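Local structure of sulfur oxidation protein soxB (Thermus thermophilus, 2WDD) at residues E397-P402 with L503-G508; T30-S35 with A125-G130. The protein hydrolyses the sulfur-sulfur bond of cysteine S-thiosulfonate groups in the Sox sulfur oxidation pathway, working with a pair of bound manganese ions. All blocks are in the same frame, centred on the assembly; numbering follows the deposited sequence.

Contact 1: residues E397-P402 with L503-G508; sequences EVVFSP and LAAAYG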
loop_
_atom_site.group_PDB
_atom_site.type_symbol
_atom_site.label_atom_id
_atom_site.label_comp_id
_atom_site.label_asym_id
_atom_site.label_seq_id
_atom_site.Cartn_x
_atom_site.Cartn_y
_atom_site.Cartn_z
ATOM N N GLU A 397 22.910 16.655 6.440
ATOM C CA GLU A 397 23.042 17.098 5.058
ATOM C C GLU A 397 22.057 16.447 4.100
ATOM O O GLU A 397 21.610 17.081 3.152
ATOM C CB GLU A 397 24.475 16.910 4.563
ATOM C CG GLU A 397 25.459 17.761 5.358
ATOM C CD GLU A 397 26.889 17.290 5.245
ATOM O OE1 GLU A 397 27.569 17.733 4.307
ATOM O OE2 GLU A 397 27.356 16.556 6.142
ATOM N N VAL A 398 21.727 15.180 4.347
ATOM C CA VAL A 398 20.778 14.463 3.498
ATOM C C VAL A 398 19.831 13.655 4.381
ATOM O O VAL A 398 20.263 12.990 5.320
ATOM C CB VAL A 398 21.502 13.558 2.481
ATOM C CG1 VAL A 398 22.158 14.393 1.384
ATOM C CG2 VAL A 398 22.523 12.660 3.177
ATOM N N VAL A 399 18.538 13.700 4.071
ATOM C CA VAL A 399 17.551 12.928 4.825
ATOM C C VAL A 399 16.920 11.915 3.880
ATOM O O VAL A 399 16.286 12.314 2.898
ATOM C CB VAL A 399 16.452 13.823 5.419
ATOM C CG1 VAL A 399 15.445 12.985 6.205
ATOM C CG2 VAL A 399 17.054 14.960 6.280
ATOM N N PHE A 400 17.073 10.624 4.187
ATOM C CA PHE A 400 16.490 9.565 3.362
ATOM C C PHE A 400 15.149 9.145 3.947
ATOM O O PHE A 400 15.091 8.607 5.053
ATOM C CB PHE A 400 17.412 8.331 3.331
ATOM C CG PHE A 400 18.698 8.549 2.595
ATOM C CD1 PHE A 400 18.867 8.055 1.309
ATOM C CD2 PHE A 400 19.762 9.203 3.200
ATOM C CE1 PHE A 400 20.062 8.217 0.631
ATOM C CE2 PHE A 400 20.964 9.377 2.520
ATOM C CZ PHE A 400 21.107 8.900 1.226
ATOM N N SER A 401 14.077 9.382 3.191
ATOM C CA SER A 401 12.729 9.015 3.623
ATOM C C SER A 401 12.292 7.776 2.869
ATOM O O SER A 401 12.533 7.653 1.665
ATOM C CB SER A 401 11.747 10.159 3.335
ATOM O OG SER A 401 11.930 11.237 4.239
ATOM N N PRO A 402 11.633 6.842 3.569
ATOM C CA PRO A 402 11.195 5.577 2.969
ATOM C C PRO A 402 10.015 5.783 2.029
ATOM O O PRO A 402 8.991 6.381 2.399
ATOM C CB PRO A 402 10.776 4.748 4.187
ATOM C CG PRO A 402 10.290 5.780 5.186
ATOM C CD PRO A 402 11.171 7.000 4.962
ATOM N N LEU A 503 26.725 13.797 6.664
ATOM C CA LEU A 503 25.849 13.351 7.746
ATOM C C LEU A 503 24.466 13.099 7.160
ATOM O O LEU A 503 23.853 13.988 6.553
ATOM C CB LEU A 503 25.772 14.354 8.898
ATOM C CG LEU A 503 24.917 13.872 10.076
ATOM C CD1 LEU A 503 25.439 12.565 10.665
ATOM C CD2 LEU A 503 24.814 14.940 11.155
ATOM N N ALA A 504 24.003 11.865 7.322
ATOM C CA ALA A 504 22.727 11.448 6.787
ATOM C C ALA A 504 21.756 11.132 7.904
ATOM O O ALA A 504 22.142 10.890 9.047
ATOM C CB ALA A 504 22.898 10.217 5.906
ATOM N N ALA A 505 20.478 11.119 7.555
ATOM C CA ALA A 505 19.447 10.711 8.498
ATOM C C ALA A 505 18.526 9.787 7.723
ATOM O O ALA A 505 18.357 9.952 6.524
ATOM C CB ALA A 505 18.672 11.916 9.033
ATOM N N ALA A 506 17.992 8.769 8.385
ATOM C CA ALA A 506 17.090 7.836 7.705
ATOM C C ALA A 506 16.179 7.196 8.721
ATOM O O ALA A 506 16.553 7.036 9.878
ATOM C CB ALA A 506 17.892 6.752 6.984
ATOM N N TYR A 507 14.993 6.792 8.280
ATOM C CA TYR A 507 14.076 6.065 9.143
ATOM C C TYR A 507 13.263 5.120 8.256
ATOM O O TYR A 507 13.166 5.327 7.038
ATOM C CB TYR A 507 13.139 7.018 9.910
ATOM C CG TYR A 507 12.067 7.652 9.056
ATOM C CD1 TYR A 507 10.788 7.108 9.014
ATOM C CD2 TYR A 507 12.303 8.832 8.352
ATOM C CE1 TYR A 507 9.788 7.677 8.265
ATOM C CE2 TYR A 507 11.300 9.403 7.561
ATOM C CZ TYR A 507 10.037 8.813 7.543
ATOM O OH TYR A 507 8.999 9.346 6.808
ATOM N N GLY A 508 12.721 4.070 8.862
ATOM C CA GLY A 508 11.870 3.109 8.163
ATOM C C GLY A 508 12.561 2.114 7.248
ATOM O O GLY A 508 11.899 1.494 6.398
HETATM O O HOH W 1 9.418 11.155 5.042
#
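Pro-402 sets CD over one face of the Tyr-507 ring, the two side chains crossing at about a right angle in a CH-pi contact: CD of Pro-402 is 3.6 Å from the centroid of the Tyr-507 ring and 20° off its normal. In the tyrosine, chi1 of 73° sets CG between the backbone N and the carbonyl carbon, and the ring beyond it meets Pro-402. CD1 and CD2 only graze the proline. CE1 sits under both CD and CG of Pro-402, CE2 also nears Ser-401 OG, and CZ comes closest, 3.4 Å from Pro-402 CD. At the tip, OH also nears CD of Pro-402, and a water in the ring plane lies 2.6 Å from Tyr-507 OH and 2.6 Å from Ser-401 OG, tying the two hydroxyls together. An alanine at Tyr-507 would probably leave the Pro-402 ring without its aromatic face, the water without one of its mates, and a gap beside Val-385 of helix 380-392.

The strands run parallel in a mixed sheet of the 5'-nucleotidase C-terminal domain, where 398-401 also pairs with 468-470 and 501-507 with 431-438. Ala-505 O takes the N-H of Phe-400 almost straight (174°), while the edge of the Phe-400 ring, at CE2, meets the Ala-504 methyl at 4.0 Å. Val-398 CG2 meets that methyl on the same face. Val-399 and Ala-505 occupy the other face, against Val-389 of helix 380-392.

At the opposite end, Leu-503 O is gripped by two amides, Glu-397 N at 2.8 Å and Val-398 N at 3.3 Å. The Glu-397 side chain crosses that of Leu-503 at about a right angle, and its OE2 takes the N-H of Leu-503 (N to OE2 2.9 Å) from above the carboxylate plane; OE1 forms a salt bridge with Arg-500.

Contact 2: residues T30-S35 with A125-G130; sequences TLLYFS and ALVLDG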
loop_
_atom_site.group_PDB
_atom_site.type_symbol
_atom_site.label_atom_id
_atom_site.label_comp_id
_atom_site.label_asym_id
_atom_site.label_seq_id
_atom_site.Cartn_x
_atom_site.Cartn_y
_atom_site.Cartn_z
ATOM N N THR A 30 -20.114 -13.620 -5.570
ATOM C CA THR A 30 -19.633 -12.255 -5.518
ATOM C C THR A 30 -18.519 -12.169 -4.507
ATOM O O THR A 30 -18.674 -12.612 -3.372
ATOM C CB THR A 30 -20.735 -11.271 -5.156
ATOM O OG1 THR A 30 -21.738 -11.291 -6.181
ATOM C CG2 THR A 30 -20.158 -9.850 -5.029
ATOM N N LEU A 31 -17.411 -11.560 -4.917
ATOM C CA LEU A 31 -16.287 -11.329 -4.016
ATOM C C LEU A 31 -16.265 -9.832 -3.698
ATOM O O LEU A 31 -16.352 -8.986 -4.599
ATOM C CB LEU A 31 -14.966 -11.762 -4.659
ATOM C CG LEU A 31 -14.920 -13.159 -5.297
ATOM C CD1 LEU A 31 -13.551 -13.438 -5.872
ATOM C CD2 LEU A 31 -15.302 -14.222 -4.265
ATOM N N LEU A 32 -16.223 -9.510 -2.409
ATOM C CA LEU A 32 -16.148 -8.128 -1.938
ATOM C C LEU A 32 -14.730 -8.032 -1.397
ATOM O O LEU A 32 -14.398 -8.637 -0.373
ATOM C CB LEU A 32 -17.190 -7.850 -0.857
ATOM C CG LEU A 32 -18.620 -8.111 -1.373
ATOM C CD1 LEU A 32 -19.665 -7.961 -0.260
ATOM C CD2 LEU A 32 -18.949 -7.200 -2.569
ATOM N N TYR A 33 -13.878 -7.361 -2.161
ATOM C CA TYR A 33 -12.450 -7.342 -1.906
ATOM C C TYR A 33 -11.878 -5.964 -1.608
ATOM O O TYR A 33 -12.149 -4.997 -2.313
ATOM C CB TYR A 33 -11.775 -7.912 -3.162
ATOM C CG TYR A 33 -10.284 -7.722 -3.259
ATOM C CD1 TYR A 33 -9.439 -8.194 -2.261
ATOM C CD2 TYR A 33 -9.706 -7.159 -4.408
ATOM C CE1 TYR A 33 -8.060 -8.042 -2.361
ATOM C CE2 TYR A 33 -8.329 -7.010 -4.516
ATOM C CZ TYR A 33 -7.514 -7.464 -3.491
ATOM O OH TYR A 33 -6.149 -7.301 -3.584
ATOM N N PHE A 34 -11.060 -5.889 -0.567
ATOM C CA PHE A 34 -10.326 -4.664 -0.268
ATOM C C PHE A 34 -8.953 -5.116 0.204
ATOM O O PHE A 34 -8.777 -6.267 0.603
ATOM C CB PHE A 34 -11.024 -3.800 0.783
ATOM C CG PHE A 34 -11.098 -4.437 2.141
ATOM C CD1 PHE A 34 -10.157 -4.143 3.121
ATOM C CD2 PHE A 34 -12.104 -5.348 2.433
ATOM C CE1 PHE A 34 -10.230 -4.741 4.380
ATOM C CE2 PHE A 34 -12.168 -5.964 3.682
ATOM C CZ PHE A 34 -11.239 -5.640 4.663
ATOM N N SER A 35 -7.967 -4.236 0.121
ATOM C CA SER A 35 -6.623 -4.614 0.523
ATOM C C SER A 35 -5.878 -3.368 0.957
ATOM O O SER A 35 -6.273 -2.235 0.641
ATOM C CB SER A 35 -5.883 -5.264 -0.653
ATOM O OG SER A 35 -4.644 -5.837 -0.260
ATOM N N ALA A 125 -21.819 -14.448 -1.244
ATOM C CA ALA A 125 -20.771 -13.435 -1.156
ATOM C C ALA A 125 -19.650 -13.788 -0.181
ATOM O O ALA A 125 -19.889 -14.348 0.891
ATOM C CB ALA A 125 -21.366 -12.093 -0.805
ATOM N N LEU A 126 -18.426 -13.432 -0.561
ATOM C CA LEU A 126 -17.265 -13.651 0.289
ATOM C C LEU A 126 -16.565 -12.317 0.452
ATOM O O LEU A 126 -16.460 -11.553 -0.511
ATOM C CB LEU A 126 -16.296 -14.650 -0.349
ATOM C CG LEU A 126 -16.752 -16.108 -0.416
ATOM C CD1 LEU A 126 -15.733 -16.935 -1.212
ATOM C CD2 LEU A 126 -16.941 -16.679 1.000
ATOM N N VAL A 127 -16.135 -12.031 1.681
ATOM C CA VAL A 127 -15.417 -10.805 2.000
ATOM C C VAL A 127 -13.948 -11.187 2.119
ATOM O O VAL A 127 -13.566 -11.982 2.989
ATOM C CB VAL A 127 -15.955 -10.164 3.289
ATOM C CG1 VAL A 127 -15.147 -8.911 3.626
ATOM C CG2 VAL A 127 -17.441 -9.809 3.135
ATOM N N LEU A 128 -13.131 -10.637 1.226
ATOM C CA LEU A 128 -11.724 -11.009 1.164
ATOM C C LEU A 128 -10.856 -9.800 1.393
ATOM O O LEU A 128 -11.048 -8.765 0.754
ATOM C CB LEU A 128 -11.415 -11.594 -0.206
ATOM C CG LEU A 128 -12.288 -12.807 -0.554
ATOM C CD1 LEU A 128 -11.964 -13.282 -1.952
ATOM C CD2 LEU A 128 -12.068 -13.922 0.470
ATOM N N ASP A 129 -9.906 -9.946 2.315
ATOM C CA ASP A 129 -8.983 -8.879 2.696
ATOM C C ASP A 129 -7.572 -9.230 2.212
ATOM O O ASP A 129 -7.032 -10.288 2.544
ATOM C CB ASP A 129 -9.014 -8.762 4.211
ATOM C CG ASP A 129 -8.088 -7.692 4.739
ATOM O OD1 ASP A 129 -7.321 -7.100 3.946
ATOM O OD2 ASP A 129 -8.171 -7.423 5.948
ATOM N N GLY A 130 -6.994 -8.368 1.378
ATOM C CA GLY A 130 -5.692 -8.631 0.794
ATOM C C GLY A 130 -4.462 -8.388 1.655
ATOM O O GLY A 130 -3.346 -8.555 1.161
#
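Phe-34 and Asp-129 meet through ring and carboxylate between strands 30-34 and 125-129. CG of Phe-34 takes the crowded position between backbone N and carbonyl carbon (chi1 65°), and the ring beyond it lies over Asp-129. One ring face covers Asp-129 CA, and CE1 lies 3.7 Å from Asp-129 CG, with ring and carboxylate planes 31° apart. The ring's edge meets CG1 of Val-127.

Five backbone hydrogen bonds join the parallel strands: Leu-126 N to Thr-30 O at 2.9 Å, Leu-32 N to Leu-126 O at 2.8 Å, then Leu-128 N to Leu-32 O, Phe-34 N to Leu-128 O (3.2 Å, the longest) and Gly-130 N to Phe-34 O.

Apolar contacts gather on the face of Leu-31, Tyr-33, Leu-126 and Leu-128. Leu-31 CD2 lies 4.1 Å from Leu-126 CB, the two side chains pointing the same way, and 4.2 Å from Leu-128 CD1.

Among the polar groups, the buried Asp-129 carboxylate is satisfied beyond the pair: OD2 by Gln-152 and Thr-133, OD1 by Gly-131 N. Gly-130 O is hydrogen-bonded to ND1 of His-263, a manganese ligand, an arrangement consistent with a second-shell role in positioning that imidazole. Both strands end near the metal centre, shortly before the ligands Asp-36 and Asp-132.

The connection is a beta-alpha-beta crossover: helix 104-120 packs on Thr-30, Leu-32 and Val-127, while strands 257-262 and 281-284 of a second sheet cover the leucine face, and 311-320 flanks strand 29-34.

Overall arrangement
Contacts 1 and 2 are both parallel strand pairs buried in their surroundings, but they hold different elements, on opposite sides of the chain's centre with their own centres 37 Å apart. Contact 2 is wholly buried, sandwiched between a helix and a second sheet, and its bulky side chains pack on both faces; it keeps its carboxylate inside. In contact 1 small alanines line one strand, and Glu-397, Pro-402 and Gly-508 are partly exposed, while the tyrosine that shares a water is buried. Their relation to the metals differs as well: contact 2 leads directly into residues that bind manganese, whereas in contact 1 the Pro-402 side chain lies about 13 Å from a bound manganese ion.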